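Local coordinates for nitroreductase family protein (PDB 4QLX) that uses FMN to reduce the carbon-carbon double bond of enone fatty acids, as part of a pathway that saturates polyunsaturated fatty acids, at residues Val11-Val25 with Met153-Asn167. Numbering follows the deposited sequence.
With FMN (flavin mononucleotide), chain C.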
ATOM      1  N   VAL A  11      19.250  -3.467   3.054  1.00 29.84           N
ATOM      2  CA  VAL A  11      20.025  -4.600   3.553  1.00 30.48           C
ATOM      3  C   VAL A  11      19.246  -5.933   3.466  1.00 33.04           C
ATOM      4  O   VAL A  11      19.844  -7.002   3.460  1.00 34.14           O
ATOM      5  CB  VAL A  11      20.496  -4.361   5.007  1.00 34.36           C
ATOM      6  CG1 VAL A  11      19.338  -4.459   5.987  1.00 27.97           C
ATOM      7  CG2 VAL A  11      21.614  -5.337   5.372  1.00 34.86           C
ATOM      8  N   ASN A  12      17.922  -5.874   3.399  1.00 26.47           N
ATOM      9  CA  ASN A  12      17.159  -7.042   2.995  1.00 24.53           C
ATOM     10  C   ASN A  12      16.454  -6.693   1.689  1.00 24.89           C
ATOM     11  O   ASN A  12      15.419  -6.034   1.684  1.00 22.12           O
ATOM     12  CB  ASN A  12      16.167  -7.478   4.082  1.00 19.35           C
ATOM     13  CG  ASN A  12      15.404  -8.753   3.712  1.00 24.11           C
ATOM     14  OD1 ASN A  12      15.617  -9.338   2.649  1.00 24.66           O
ATOM     15  ND2 ASN A  12      14.517  -9.192   4.598  1.00 22.31           N
ATOM     16  N   ASN A  13      17.041  -7.131   0.584  1.00 25.93           N
ATOM     17  CA  ASN A  13      16.550  -6.782  -0.745  1.00 27.66           C
ATOM     18  C   ASN A  13      15.841  -7.958  -1.408  1.00 24.49           C
ATOM     19  O   ASN A  13      15.613  -7.955  -2.612  1.00 21.98           O
ATOM     20  CB  ASN A  13      17.709  -6.291  -1.608  1.00 24.68           C
ATOM     21  CG  ASN A  13      17.249  -5.595  -2.866  1.00 23.19           C
ATOM     22  OD1 ASN A  13      16.373  -4.740  -2.822  1.00 22.11           O
ATOM     23  ND2 ASN A  13      17.821  -5.978  -3.998  1.00 23.66           N
ATOM     24  N   ASP A  14      15.501  -8.962  -0.600  1.00 24.47           N
ATOM     25  CA  ASP A  14      14.742 -10.134  -1.038  1.00 23.38           C
ATOM     26  C   ASP A  14      13.232  -9.841  -0.975  1.00 23.52           C
ATOM     27  O   ASP A  14      12.646  -9.883   0.095  1.00 21.06           O
ATOM     28  CB  ASP A  14      15.117 -11.342  -0.154  1.00 26.40           C
ATOM     29  CG  ASP A  14      14.404 -12.634  -0.550  1.00 29.20           C
ATOM     30  OD1 ASP A  14      13.353 -12.592  -1.223  1.00 27.34           O
ATOM     31  OD2 ASP A  14      14.899 -13.718  -0.149  1.00 33.67           O
ATOM     32  N   LEU A  15      12.611  -9.559  -2.122  1.00 21.32           N
ATOM     33  CA  LEU A  15      11.204  -9.141  -2.149  1.00 20.71           C
ATOM     34  C   LEU A  15      10.265 -10.155  -1.493  1.00 21.78           C
ATOM     35  O   LEU A  15       9.409  -9.788  -0.689  1.00 20.69           O
ATOM     36  CB  LEU A  15      10.753  -8.885  -3.595  1.00 18.80           C
ATOM     37  CG  LEU A  15       9.332  -8.345  -3.807  1.00 18.92           C
ATOM     38  CD1 LEU A  15       9.302  -7.461  -5.005  1.00 23.10           C
ATOM     39  CD2 LEU A  15       8.305  -9.459  -4.003  1.00 25.21           C
ATOM     40  N   ALA A  16      10.432 -11.428  -1.841  1.00 22.55           N
ATOM     41  CA  ALA A  16       9.569 -12.475  -1.314  1.00 23.02           C
ATOM     42  C   ALA A  16       9.658 -12.540   0.212  1.00 20.90           C
ATOM     43  O   ALA A  16       8.641 -12.609   0.913  1.00 17.95           O
ATOM     44  CB  ALA A  16       9.929 -13.813  -1.935  1.00 23.13           C
ATOM     45  N   ASP A  17      10.877 -12.493   0.728  1.00 20.20           N
ATOM     46  CA  ASP A  17      11.056 -12.514   2.175  1.00 26.71           C
ATOM     47  C   ASP A  17      10.484 -11.250   2.819  1.00 22.62           C
ATOM     48  O   ASP A  17       9.777 -11.318   3.823  1.00 24.25           O
ATOM     49  CB  ASP A  17      12.532 -12.666   2.543  1.00 22.21           C
ATOM     50  CG  ASP A  17      12.747 -12.778   4.050  1.00 27.71           C
ATOM     51  OD1 ASP A  17      12.306 -13.780   4.641  1.00 22.96           O
ATOM     52  OD2 ASP A  17      13.354 -11.866   4.642  1.00 26.04           O
ATOM     53  N   VAL A  18      10.781 -10.096   2.235  1.00 22.92           N
ATOM     54  CA  VAL A  18      10.293  -8.848   2.800  1.00 19.93           C
ATOM     55  C   VAL A  18       8.773  -8.827   2.863  1.00 20.18           C
ATOM     56  O   VAL A  18       8.197  -8.582   3.922  1.00 18.89           O
ATOM     57  CB  VAL A  18      10.812  -7.634   1.996  1.00 21.45           C
ATOM     58  CG1 VAL A  18      10.047  -6.367   2.383  1.00 20.68           C
ATOM     59  CG2 VAL A  18      12.297  -7.458   2.245  1.00 22.19           C
ATOM     60  N   MET A  19       8.121  -9.120   1.738  1.00 19.55           N
ATOM     61  CA  MET A  19       6.661  -9.025   1.650  1.00 16.84           C
ATOM     62  C   MET A  19       5.887 -10.215   2.227  1.00 18.81           C
ATOM     63  O   MET A  19       4.865 -10.028   2.894  1.00 18.35           O
ATOM     64  CB  MET A  19       6.248  -8.823   0.176  1.00 17.31           C
ATOM     65  CG  MET A  19       4.752  -8.620  -0.042  1.00 20.93           C
ATOM     66  SD  MET A  19       4.352  -8.407  -1.809  1.00 33.90           S
ATOM     67  CE  MET A  19       5.530  -7.120  -2.241  1.00 18.71           C
ATOM     68  N   PHE A  20       6.355 -11.432   1.965  1.00 20.73           N
ATOM     69  CA  PHE A  20       5.574 -12.626   2.322  1.00 21.17           C
ATOM     70  C   PHE A  20       5.897 -13.178   3.720  1.00 22.32           C
ATOM     71  O   PHE A  20       5.155 -14.008   4.260  1.00 20.04           O
ATOM     72  CB  PHE A  20       5.787 -13.720   1.270  1.00 24.28           C
ATOM     73  CG  PHE A  20       5.481 -13.281  -0.134  1.00 21.08           C
ATOM     74  CD1 PHE A  20       4.523 -12.302  -0.380  1.00 20.76           C
ATOM     75  CD2 PHE A  20       6.148 -13.841  -1.208  1.00 22.35           C
ATOM     76  CE1 PHE A  20       4.233 -11.893  -1.677  1.00 21.77           C
ATOM     77  CE2 PHE A  20       5.870 -13.431  -2.513  1.00 24.26           C
ATOM     78  CZ  PHE A  20       4.907 -12.452  -2.742  1.00 23.63           C
ATOM     79  N   ASN A  21       6.998 -12.721   4.303  1.00 22.41           N
ATOM     80  CA  ASN A  21       7.320 -13.057   5.696  1.00 25.44           C
ATOM     81  C   ASN A  21       7.161 -11.851   6.604  1.00 26.72           C
ATOM     82  O   ASN A  21       7.721 -11.810   7.705  1.00 24.81           O
ATOM     83  CB  ASN A  21       8.742 -13.605   5.822  1.00 24.93           C
ATOM     84  CG  ASN A  21       8.864 -15.018   5.311  1.00 27.63           C
ATOM     85  OD1 ASN A  21       7.974 -15.844   5.525  1.00 33.15           O
ATOM     86  ND2 ASN A  21       9.969 -15.310   4.629  1.00 24.68           N
ATOM     87  N   ARG A  22       6.411 -10.864   6.122  1.00 21.93           N
ATOM     88  CA  ARG A  22       6.076  -9.682   6.905  1.00 22.63           C
ATOM     89  C   ARG A  22       5.023 -10.034   7.948  1.00 24.25           C
ATOM     90  O   ARG A  22       4.011 -10.654   7.626  1.00 20.80           O
ATOM     91  CB  ARG A  22       5.550  -8.549   6.005  1.00 21.72           C
ATOM     92  CG  ARG A  22       5.235  -7.274   6.786  1.00 21.32           C
ATOM     93  CD  ARG A  22       4.149  -6.441   6.145  1.00 17.68           C
ATOM     94  NE  ARG A  22       2.949  -7.237   5.895  1.00 19.16           N
ATOM     95  CZ  ARG A  22       2.044  -7.547   6.820  1.00 18.15           C
ATOM     96  NH1 ARG A  22       2.179  -7.122   8.083  1.00 15.73           N
ATOM     97  NH2 ARG A  22       0.999  -8.288   6.479  1.00 16.53           N
ATOM     98  N   HIS A  23       5.250  -9.628   9.196  1.00 20.36           N
ATOM     99  CA  HIS A  23       4.227  -9.754  10.213  1.00 18.75           C
ATOM    100  C   HIS A  23       4.139  -8.462  10.992  1.00 19.90           C
ATOM    101  O   HIS A  23       5.126  -7.741  11.114  1.00 18.32           O
ATOM    102  CB  HIS A  23       4.538 -10.927  11.168  1.00 26.65           C
ATOM    103  CG  HIS A  23       4.653 -12.252  10.481  1.00 23.58           C
ATOM    104  ND1 HIS A  23       3.560 -13.046  10.209  1.00 26.26           N
ATOM    105  CD2 HIS A  23       5.732 -12.927  10.018  1.00 26.02           C
ATOM    106  CE1 HIS A  23       3.959 -14.150   9.603  1.00 27.22           C
ATOM    107  NE2 HIS A  23       5.273 -14.102   9.474  1.00 27.09           N
ATOM    108  N   SER A  24       2.963  -8.183  11.536  1.00 21.89           N
ATOM    109  CA  SER A  24       2.817  -7.111  12.495  1.00 20.54           C
ATOM    110  C   SER A  24       3.619  -7.408  13.742  1.00 23.62           C
ATOM    111  O   SER A  24       3.351  -8.391  14.447  1.00 22.02           O
ATOM    112  CB  SER A  24       1.357  -6.897  12.853  1.00 20.74           C
ATOM    113  OG  SER A  24       0.723  -6.102  11.861  1.00 21.73           O
ATOM    114  N   VAL A  25       4.612  -6.567  14.013  1.00 22.07           N
ATOM    115  CA  VAL A  25       5.381  -6.671  15.259  1.00 18.79           C
ATOM    116  C   VAL A  25       4.983  -5.521  16.179  1.00 23.35           C
ATOM    117  O   VAL A  25       4.943  -4.370  15.746  1.00 24.24           O
ATOM    118  CB  VAL A  25       6.890  -6.671  14.984  1.00 18.46           C
ATOM    119  CG1 VAL A  25       7.691  -6.629  16.279  1.00 25.10           C
ATOM    120  CG2 VAL A  25       7.263  -7.901  14.141  1.00 22.19           C
ATOM    121  N   MET A 153       1.770   1.328   3.341  1.00 14.18           N
ATOM    122  CA  MET A 153       2.112  -0.031   2.933  1.00 14.20           C
ATOM    123  C   MET A 153       3.564  -0.105   2.462  1.00 13.49           C
ATOM    124  O   MET A 153       4.275  -1.033   2.802  1.00 14.61           O
ATOM    125  CB  MET A 153       1.166  -0.517   1.821  1.00 15.96           C
ATOM    126  CG  MET A 153       1.345  -2.022   1.455  1.00 14.96           C
ATOM    127  SD  MET A 153       0.963  -3.168   2.806  1.00 15.56           S
ATOM    128  CE  MET A 153       2.587  -3.828   3.197  1.00 12.76           C
ATOM    129  N   GLN A 154       4.026   0.877   1.689  1.00 14.24           N
ATOM    130  CA  GLN A 154       5.415   0.814   1.249  1.00 14.46           C
ATOM    131  C   GLN A 154       6.352   0.996   2.442  1.00 16.56           C
ATOM    132  O   GLN A 154       7.399   0.364   2.495  1.00 13.82           O
ATOM    133  CB  GLN A 154       5.709   1.843   0.141  1.00 16.23           C
ATOM    134  CG  GLN A 154       5.112   1.399  -1.201  1.00 17.05           C
ATOM    135  CD  GLN A 154       5.981   1.740  -2.410  1.00 17.31           C
ATOM    136  OE1 GLN A 154       6.069   0.957  -3.360  1.00 16.83           O
ATOM    137  NE2 GLN A 154       6.630   2.910  -2.378  1.00 15.51           N
ATOM    138  N   LEU A 155       5.952   1.813   3.417  1.00 14.82           N
ATOM    139  CA  LEU A 155       6.823   2.085   4.561  1.00 14.64           C
ATOM    140  C   LEU A 155       6.987   0.814   5.421  1.00 16.97           C
ATOM    141  O   LEU A 155       8.058   0.563   5.987  1.00 16.26           O
ATOM    142  CB  LEU A 155       6.272   3.254   5.394  1.00 15.68           C
ATOM    143  CG  LEU A 155       7.128   3.738   6.580  1.00 20.06           C
ATOM    144  CD1 LEU A 155       8.575   3.973   6.157  1.00 14.29           C
ATOM    145  CD2 LEU A 155       6.552   5.004   7.186  1.00 14.99           C
ATOM    146  N   LEU A 156       5.935  -0.003   5.490  1.00 14.69           N
ATOM    147  CA  LEU A 156       6.017  -1.278   6.214  1.00 16.12           C
ATOM    148  C   LEU A 156       7.049  -2.198   5.565  1.00 17.88           C
ATOM    149  O   LEU A 156       7.772  -2.935   6.256  1.00 16.46           O
ATOM    150  CB  LEU A 156       4.654  -1.972   6.260  1.00 14.98           C
ATOM    151  CG  LEU A 156       3.517  -1.365   7.082  1.00 14.86           C
ATOM    152  CD1 LEU A 156       2.276  -2.185   6.842  1.00 14.46           C
ATOM    153  CD2 LEU A 156       3.842  -1.375   8.580  1.00 16.43           C
ATOM    154  N   LEU A 157       7.118  -2.153   4.236  1.00 15.92           N
ATOM    155  CA  LEU A 157       8.064  -2.994   3.501  1.00 18.75           C
ATOM    156  C   LEU A 157       9.469  -2.405   3.629  1.00 17.94           C
ATOM    157  O   LEU A 157      10.431  -3.130   3.863  1.00 16.11           O
ATOM    158  CB  LEU A 157       7.649  -3.126   2.014  1.00 14.70           C
ATOM    159  CG  LEU A 157       6.266  -3.772   1.837  1.00 14.22           C
ATOM    160  CD1 LEU A 157       5.787  -3.812   0.394  1.00 13.52           C
ATOM    161  CD2 LEU A 157       6.295  -5.202   2.410  1.00 18.03           C
ATOM    162  N   VAL A 158       9.570  -1.086   3.468  1.00 17.56           N
ATOM    163  CA  VAL A 158      10.845  -0.397   3.595  1.00 15.84           C
ATOM    164  C   VAL A 158      11.457  -0.708   4.956  1.00 15.83           C
ATOM    165  O   VAL A 158      12.649  -1.012   5.054  1.00 19.40           O
ATOM    166  CB  VAL A 158      10.688   1.126   3.414  1.00 16.29           C
ATOM    167  CG1 VAL A 158      11.954   1.842   3.835  1.00 17.65           C
ATOM    168  CG2 VAL A 158      10.369   1.439   1.955  1.00 18.18           C
ATOM    169  N   ALA A 159      10.630  -0.669   5.990  1.00 14.36           N
ATOM    170  CA  ALA A 159      11.093  -0.971   7.348  1.00 19.13           C
ATOM    171  C   ALA A 159      11.837  -2.308   7.381  1.00 16.70           C
ATOM    172  O   ALA A 159      12.956  -2.391   7.905  1.00 17.93           O
ATOM    173  CB  ALA A 159       9.911  -0.976   8.322  1.00 14.98           C
ATOM    174  N   ARG A 160      11.227  -3.336   6.790  1.00 15.59           N
ATOM    175  CA  ARG A 160      11.814  -4.674   6.742  1.00 17.26           C
ATOM    176  C   ARG A 160      13.038  -4.732   5.832  1.00 19.63           C
ATOM    177  O   ARG A 160      14.025  -5.385   6.159  1.00 20.00           O
ATOM    178  CB  ARG A 160      10.763  -5.710   6.302  1.00 18.08           C
ATOM    179  CG  ARG A 160       9.887  -6.181   7.462  1.00 20.44           C
ATOM    180  CD  ARG A 160       8.867  -7.264   7.078  1.00 18.93           C
ATOM    181  NE  ARG A 160       9.445  -8.423   6.394  1.00 20.85           N
ATOM    182  CZ  ARG A 160      10.206  -9.354   6.970  1.00 26.89           C
ATOM    183  NH1 ARG A 160      10.534  -9.275   8.262  1.00 19.32           N
ATOM    184  NH2 ARG A 160      10.660 -10.364   6.237  1.00 26.71           N
ATOM    185  N   ALA A 161      12.989  -4.029   4.705  1.00 15.38           N
ATOM    186  CA  ALA A 161      14.139  -3.946   3.819  1.00 16.70           C
ATOM    187  C   ALA A 161      15.352  -3.326   4.508  1.00 20.16           C
ATOM    188  O   ALA A 161      16.490  -3.565   4.096  1.00 15.90           O
ATOM    189  CB  ALA A 161      13.785  -3.147   2.561  1.00 16.28           C
ATOM    190  N   HIS A 162      15.107  -2.527   5.549  1.00 18.53           N
ATOM    191  CA  HIS A 162      16.194  -1.962   6.355  1.00 21.57           C
ATOM    192  C   HIS A 162      16.593  -2.865   7.535  1.00 24.02           C
ATOM    193  O   HIS A 162      17.451  -2.503   8.349  1.00 22.78           O
ATOM    194  CB  HIS A 162      15.808  -0.574   6.860  1.00 19.50           C
ATOM    195  CG  HIS A 162      15.931   0.490   5.815  1.00 23.32           C
ATOM    196  ND1 HIS A 162      16.843   1.521   5.906  1.00 24.03           N
ATOM    197  CD2 HIS A 162      15.273   0.670   4.643  1.00 21.42           C
ATOM    198  CE1 HIS A 162      16.736   2.293   4.839  1.00 27.61           C
ATOM    199  NE2 HIS A 162      15.789   1.802   4.060  1.00 22.90           N
ATOM    200  N   GLY A 163      15.978  -4.042   7.632  1.00 19.33           N
ATOM    201  CA  GLY A 163      16.320  -4.955   8.707  1.00 20.52           C
ATOM    202  C   GLY A 163      15.493  -4.774   9.968  1.00 23.45           C
ATOM    203  O   GLY A 163      15.769  -5.402  10.985  1.00 26.46           O
ATOM    204  N   TYR A 164      14.468  -3.926   9.895  1.00 20.48           N
ATOM    205  CA  TYR A 164      13.582  -3.686  11.020  1.00 21.49           C
ATOM    206  C   TYR A 164      12.272  -4.454  10.876  1.00 22.98           C
ATOM    207  O   TYR A 164      12.162  -5.378  10.067  1.00 25.53           O
ATOM    208  CB  TYR A 164      13.303  -2.184  11.161  1.00 21.09           C
ATOM    209  CG  TYR A 164      14.579  -1.402  11.386  1.00 24.66           C
ATOM    210  CD1 TYR A 164      15.413  -1.704  12.458  1.00 25.23           C
ATOM    211  CD2 TYR A 164      14.957  -0.375  10.531  1.00 21.11           C
ATOM    212  CE1 TYR A 164      16.592  -1.018  12.669  1.00 25.48           C
ATOM    213  CE2 TYR A 164      16.140   0.326  10.735  1.00 25.52           C
ATOM    214  CZ  TYR A 164      16.947  -0.000  11.818  1.00 30.20           C
ATOM    215  OH  TYR A 164      18.120   0.683  12.044  1.00 32.21           O
ATOM    216  N   ASP A 165      11.291  -4.064  11.674  1.00 19.64           N
ATOM    217  CA  ASP A 165       9.937  -4.577  11.552  1.00 22.47           C
ATOM    218  C   ASP A 165       8.995  -3.488  11.989  1.00 21.01           C
ATOM    219  O   ASP A 165       9.444  -2.426  12.417  1.00 17.96           O
ATOM    220  CB  ASP A 165       9.741  -5.847  12.379  1.00 21.55           C
ATOM    221  CG  ASP A 165      10.194  -7.080  11.632  1.00 23.61           C
ATOM    222  OD1 ASP A 165       9.512  -7.461  10.643  1.00 26.92           O
ATOM    223  OD2 ASP A 165      11.238  -7.652  12.006  1.00 26.31           O
ATOM    224  N   ALA A 166       7.693  -3.745  11.895  1.00 19.42           N
ATOM    225  CA  ALA A 166       6.729  -2.666  11.991  1.00 17.72           C
ATOM    226  C   ALA A 166       5.293  -3.124  12.190  1.00 18.25           C
ATOM    227  O   ALA A 166       4.920  -4.248  11.858  1.00 20.54           O
ATOM    228  CB  ALA A 166       6.821  -1.779  10.706  1.00 15.29           C
ATOM    229  N   ASN A 167       4.487  -2.219  12.728  1.00 19.83           N
ATOM    230  CA  ASN A 167       3.061  -2.440  12.862  1.00 20.78           C
ATOM    231  C   ASN A 167       2.325  -1.208  12.384  1.00 21.00           C
ATOM    232  O   ASN A 167       2.661  -0.090  12.785  1.00 19.16           O
ATOM    233  CB  ASN A 167       2.685  -2.755  14.318  1.00 18.16           C
ATOM    234  CG  ASN A 167       1.178  -2.715  14.558  1.00 22.31           C
ATOM    235  OD1 ASN A 167       0.684  -1.931  15.369  1.00 23.32           O
ATOM    236  ND2 ASN A 167       0.443  -3.559  13.843  1.00 23.16           N
TER
HETATM  237  N1  FMN C 301      -2.784  -3.723  15.044  1.00 20.93           N
HETATM  238  C2  FMN C 301      -2.919  -3.335  16.362  1.00 22.16           C
HETATM  239  O2  FMN C 301      -2.402  -3.991  17.257  1.00 24.40           O
HETATM  240  N3  FMN C 301      -3.630  -2.215  16.701  1.00 23.84           N
HETATM  241  C4  FMN C 301      -4.213  -1.464  15.708  1.00 22.66           C
HETATM  242  O4  FMN C 301      -4.860  -0.467  15.999  1.00 19.85           O
HETATM  243  C4A FMN C 301      -4.096  -1.851  14.384  1.00 22.25           C
HETATM  244  N5  FMN C 301      -4.689  -1.093  13.407  1.00 26.56           N
HETATM  245  C5A FMN C 301      -4.566  -1.436  12.083  1.00 23.14           C
HETATM  246  C6  FMN C 301      -5.180  -0.620  11.151  1.00 25.95           C
HETATM  247  C7  FMN C 301      -5.078  -0.923   9.805  1.00 27.20           C
HETATM  248  C7M FMN C 301      -5.727  -0.046   8.782  1.00 22.85           C
HETATM  249  C8  FMN C 301      -4.367  -2.042   9.409  1.00 26.73           C
HETATM  250  C8M FMN C 301      -4.280  -2.316   7.944  1.00 23.43           C
HETATM  251  C9  FMN C 301      -3.743  -2.866  10.353  1.00 22.83           C
HETATM  252  C9A FMN C 301      -3.844  -2.563  11.712  1.00 21.88           C
HETATM  253  N10 FMN C 301      -3.254  -3.349  12.713  1.00 22.42           N
HETATM  254  C10 FMN C 301      -3.379  -2.980  14.041  1.00 22.39           C
HETATM  255  C1' FMN C 301      -2.461  -4.592  12.395  1.00 17.32           C
HETATM  256  C2' FMN C 301      -3.426  -5.722  11.969  1.00 23.00           C
HETATM  257  O2' FMN C 301      -4.100  -6.259  13.087  1.00 20.43           O
HETATM  258  C3' FMN C 301      -2.712  -6.842  11.215  1.00 22.04           C
HETATM  259  O3' FMN C 301      -2.264  -6.320   9.976  1.00 20.19           O
HETATM  260  C4' FMN C 301      -3.594  -8.061  10.907  1.00 23.19           C
HETATM  261  O4' FMN C 301      -4.037  -8.722  12.073  1.00 23.78           O
HETATM  262  C5' FMN C 301      -2.833  -9.053  10.030  1.00 21.15           C
HETATM  263  O5' FMN C 301      -1.644  -9.481  10.659  1.00 19.51           O
HETATM  264  P   FMN C 301      -0.217  -9.226   9.950  1.00 20.59           P
HETATM  265  O1P FMN C 301       0.837  -9.757  10.898  1.00 19.07           O
HETATM  266  O2P FMN C 301      -0.019  -7.739   9.709  1.00 21.75           O
HETATM  267  O3P FMN C 301      -0.135  -9.960   8.630  1.00 19.25           O
HETATM  268  O   HOH W   1      14.549  -7.925   7.153  1.00 26.55           O
HETATM  269  O   HOH W   2       7.805  -9.835  10.375  1.00 25.15           O
HETATM  270  O   HOH W   3       3.936  -5.019   9.420  1.00 17.02           O
HETATM  271  O   HOH W   4       7.048  -6.070  10.126  1.00 17.77           O
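Helix 15-20 crosses helix segment 153-161 at 123°, axes 9.2 Å apart, with Val18 facing Arg160; in this nitroreductase fold the chain then runs on to the FMN phosphate beside strand 165-169. Arginine suits position 160 because its flat group donates in several directions. NE meets Val18 O at 2.8 Å, on a lone pair in the carbonyl plane, whereas NH2 reaches Asp17 O at 2.7 Å from above that carbonyl's plane, opposite the helical N-H of Asn21. The Arg160 side chain bends at chi3 (53°), which lays one guanidinium face against Asn21 O, centred on it. NH1 forms a salt bridge with Asp165 OD1, and NH2 a longer one with Asp17 OD2, which Asn12 ND2 also holds. Val18 CG1 packs on Leu157 CD2 at 3.9 Å, branched aliphatic side chains meeting between the helices. Asn12 N adds a nearly straight bond (175°) to Ala161 O. Arg22 crosses the aliphatic part of Arg160, its CG 3.6 Å from CD, and turns its cationic end to the phosphate, NH1 donating to O2P. Serine suits position 24 because its short side chain carries a hydroxyl donor: OG bonds O2P while its backbone N bonds O1P at 2.7 Å.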